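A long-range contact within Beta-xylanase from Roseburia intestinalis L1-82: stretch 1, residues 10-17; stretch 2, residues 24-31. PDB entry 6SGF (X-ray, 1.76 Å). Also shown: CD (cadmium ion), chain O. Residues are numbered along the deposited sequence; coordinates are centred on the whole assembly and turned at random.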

# COMPACT_ATOMS: atom_id res chain seq x y z
N THR B 10 -4.14 1.05 -2.09
CA THR B 10 -3.58 -0.28 -1.95
C THR B 10 -4.48 -1.29 -2.69
O THR B 10 -5.60 -0.97 -3.10
CB THR B 10 -3.41 -0.66 -0.48
OG1 THR B 10 -4.65 -0.60 0.21
CG2 THR B 10 -2.41 0.29 0.22
N ALA B 11 -3.94 -2.50 -2.90
CA ALA B 11 -4.62 -3.52 -3.70
C ALA B 11 -6.04 -3.78 -3.22
O ALA B 11 -6.97 -3.90 -4.03
CB ALA B 11 -3.82 -4.82 -3.71
N ASP B 12 -6.25 -3.86 -1.90
CA ASP B 12 -7.60 -4.19 -1.45
C ASP B 12 -8.62 -3.09 -1.73
O ASP B 12 -9.82 -3.34 -1.59
CB ASP B 12 -7.61 -4.53 0.05
CG ASP B 12 -7.46 -3.33 0.96
OD1 ASP B 12 -6.74 -2.37 0.61
OD2 ASP B 12 -8.01 -3.39 2.08
N GLN B 13 -8.19 -1.92 -2.19
CA GLN B 13 -9.13 -0.87 -2.56
C GLN B 13 -9.48 -0.87 -4.05
O GLN B 13 -10.38 -0.12 -4.45
CB GLN B 13 -8.57 0.50 -2.17
CG GLN B 13 -8.15 0.65 -0.74
CD GLN B 13 -7.59 2.03 -0.44
OE1 GLN B 13 -6.39 2.27 -0.57
NE2 GLN B 13 -8.46 2.94 -0.05
N LEU B 14 -8.84 -1.71 -4.85
CA LEU B 14 -9.00 -1.72 -6.29
C LEU B 14 -9.86 -2.93 -6.64
O LEU B 14 -9.47 -4.07 -6.39
CB LEU B 14 -7.63 -1.77 -6.97
CG LEU B 14 -6.75 -0.55 -6.74
CD1 LEU B 14 -5.36 -0.80 -7.30
CD2 LEU B 14 -7.40 0.67 -7.41
N LYS B 15 -10.98 -2.70 -7.30
CA LYS B 15 -11.89 -3.79 -7.70
C LYS B 15 -11.64 -4.17 -9.15
O LYS B 15 -11.44 -3.30 -9.93
CB LYS B 15 -13.34 -3.38 -7.55
CG LYS B 15 -13.94 -3.81 -6.23
CD LYS B 15 -13.83 -2.78 -5.18
CE LYS B 15 -14.26 -3.30 -3.82
NZ LYS B 15 -13.13 -3.30 -2.87
N VAL B 16 -11.66 -5.45 -9.47
CA VAL B 16 -11.39 -5.89 -10.83
C VAL B 16 -12.61 -5.57 -11.70
O VAL B 16 -13.73 -5.99 -11.41
CB VAL B 16 -11.06 -7.39 -10.90
CG1 VAL B 16 -10.94 -7.83 -12.40
CG2 VAL B 16 -9.76 -7.71 -10.18
N ALA B 17 -12.38 -4.82 -12.78
CA ALA B 17 -13.44 -4.53 -13.74
C ALA B 17 -13.53 -5.61 -14.83
O ALA B 17 -14.63 -5.98 -15.28
CB ALA B 17 -13.22 -3.17 -14.39
N GLU B 24 -6.20 -13.10 -7.88
CA GLU B 24 -6.78 -13.31 -6.57
C GLU B 24 -6.14 -12.32 -5.64
O GLU B 24 -4.95 -12.02 -5.78
CB GLU B 24 -6.55 -14.75 -6.08
CG GLU B 24 -5.10 -15.11 -5.94
CD GLU B 24 -4.85 -16.61 -6.06
OE1 GLU B 24 -4.24 -17.18 -5.13
OE2 GLU B 24 -5.27 -17.21 -7.08
N LEU B 25 -6.93 -11.81 -4.71
CA LEU B 25 -6.47 -10.90 -3.67
C LEU B 25 -6.05 -11.75 -2.48
O LEU B 25 -6.89 -12.39 -1.84
CB LEU B 25 -7.58 -9.93 -3.27
CG LEU B 25 -7.24 -8.89 -2.21
CD1 LEU B 25 -6.23 -7.90 -2.79
CD2 LEU B 25 -8.49 -8.13 -1.72
N ALA B 26 -4.75 -11.78 -2.21
CA ALA B 26 -4.23 -12.64 -1.15
C ALA B 26 -3.12 -11.87 -0.43
O ALA B 26 -2.32 -11.19 -1.07
CB ALA B 26 -3.68 -13.97 -1.69
N ASP B 27 -3.12 -11.95 0.90
CA ASP B 27 -2.08 -11.31 1.70
C ASP B 27 -1.95 -9.83 1.32
O ASP B 27 -0.86 -9.27 1.29
CB ASP B 27 -0.75 -12.06 1.56
CG ASP B 27 -0.83 -13.46 2.15
OD1 ASP B 27 -1.78 -13.71 2.89
OD2 ASP B 27 0.03 -14.31 1.88
N GLY B 28 -3.09 -9.21 1.05
CA GLY B 28 -3.16 -7.79 0.76
C GLY B 28 -2.66 -7.37 -0.61
O GLY B 28 -2.58 -6.17 -0.87
N GLN B 29 -2.35 -8.31 -1.50
CA GLN B 29 -1.88 -8.00 -2.84
C GLN B 29 -2.73 -8.68 -3.90
O GLN B 29 -3.30 -9.74 -3.67
CB GLN B 29 -0.42 -8.45 -3.00
CG GLN B 29 0.49 -7.77 -1.99
CD GLN B 29 1.94 -8.19 -2.12
OE1 GLN B 29 2.26 -9.16 -2.81
NE2 GLN B 29 2.82 -7.47 -1.41
N TRP B 30 -2.83 -8.05 -5.06
CA TRP B 30 -3.47 -8.70 -6.19
C TRP B 30 -2.42 -9.59 -6.85
O TRP B 30 -1.46 -9.08 -7.44
CB TRP B 30 -4.02 -7.67 -7.18
CG TRP B 30 -5.41 -7.18 -6.88
CD1 TRP B 30 -5.77 -5.92 -6.49
CD2 TRP B 30 -6.61 -7.95 -6.91
NE1 TRP B 30 -7.13 -5.85 -6.31
CE2 TRP B 30 -7.67 -7.08 -6.55
CE3 TRP B 30 -6.90 -9.29 -7.21
CZ2 TRP B 30 -9.00 -7.52 -6.48
CZ3 TRP B 30 -8.23 -9.72 -7.14
CH2 TRP B 30 -9.26 -8.83 -6.80
N LYS B 31 -2.59 -10.92 -6.74
CA LYS B 31 -1.64 -11.90 -7.27
C LYS B 31 -2.13 -12.34 -8.65
O LYS B 31 -3.26 -12.81 -8.79
CB LYS B 31 -1.48 -13.09 -6.32
CG LYS B 31 -0.98 -12.67 -4.92
CD LYS B 31 -0.18 -13.70 -4.18
CE LYS B 31 0.33 -13.12 -2.86
NZ LYS B 31 1.60 -12.42 -3.00
CD CD O . -1.14 -16.09 3.43
O HOH W 1 -4.14 -3.95 0.04
O HOH W 2 -0.34 -17.09 0.96

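The apolar centre of the contact is built around Trp-30, whose CA-to-CB bond points toward the first stretch and which has the largest area covered there. Val-16 CG2 lies 3.9 Å from the centroid of the six-membered ring of Trp-30, and the line between them is only 21° off the ring normal, so the methyl sits over the face in a CH-pi contact. Its closest ring atom is Trp-30 CH2, 3.6 Å from Val-16 CG2. At the pyrrole end, Ala-11 CB packs 3.6 Å from Trp-30 CD1; the same methyl meets Leu-25 CD1 at 4.0 Å and so touches two side chains of the hairpin.

The indole nitrogen has a polar partner at the ring edge. Trp-30 NE1 donates to Leu-14 O at 2.9 Å with an N-H...O angle of 141°, and this acceptor lies near the ring plane, where the N-H bond must point. Ala-11 O, 3.0 Å from Trp-30 NE1, approaches obliquely and already accepts from Leu-14 N at 3.0 Å.

At the polar edge, the stretches are joined through water 1, which accepts from Asp-12 N at 2.9 Å and donates to Gly-28 O at 2.9 Å. The direct separation of Asp-12 N and Gly-28 O is 4.5 Å, too long for a hydrogen bond, so the water spans the gap.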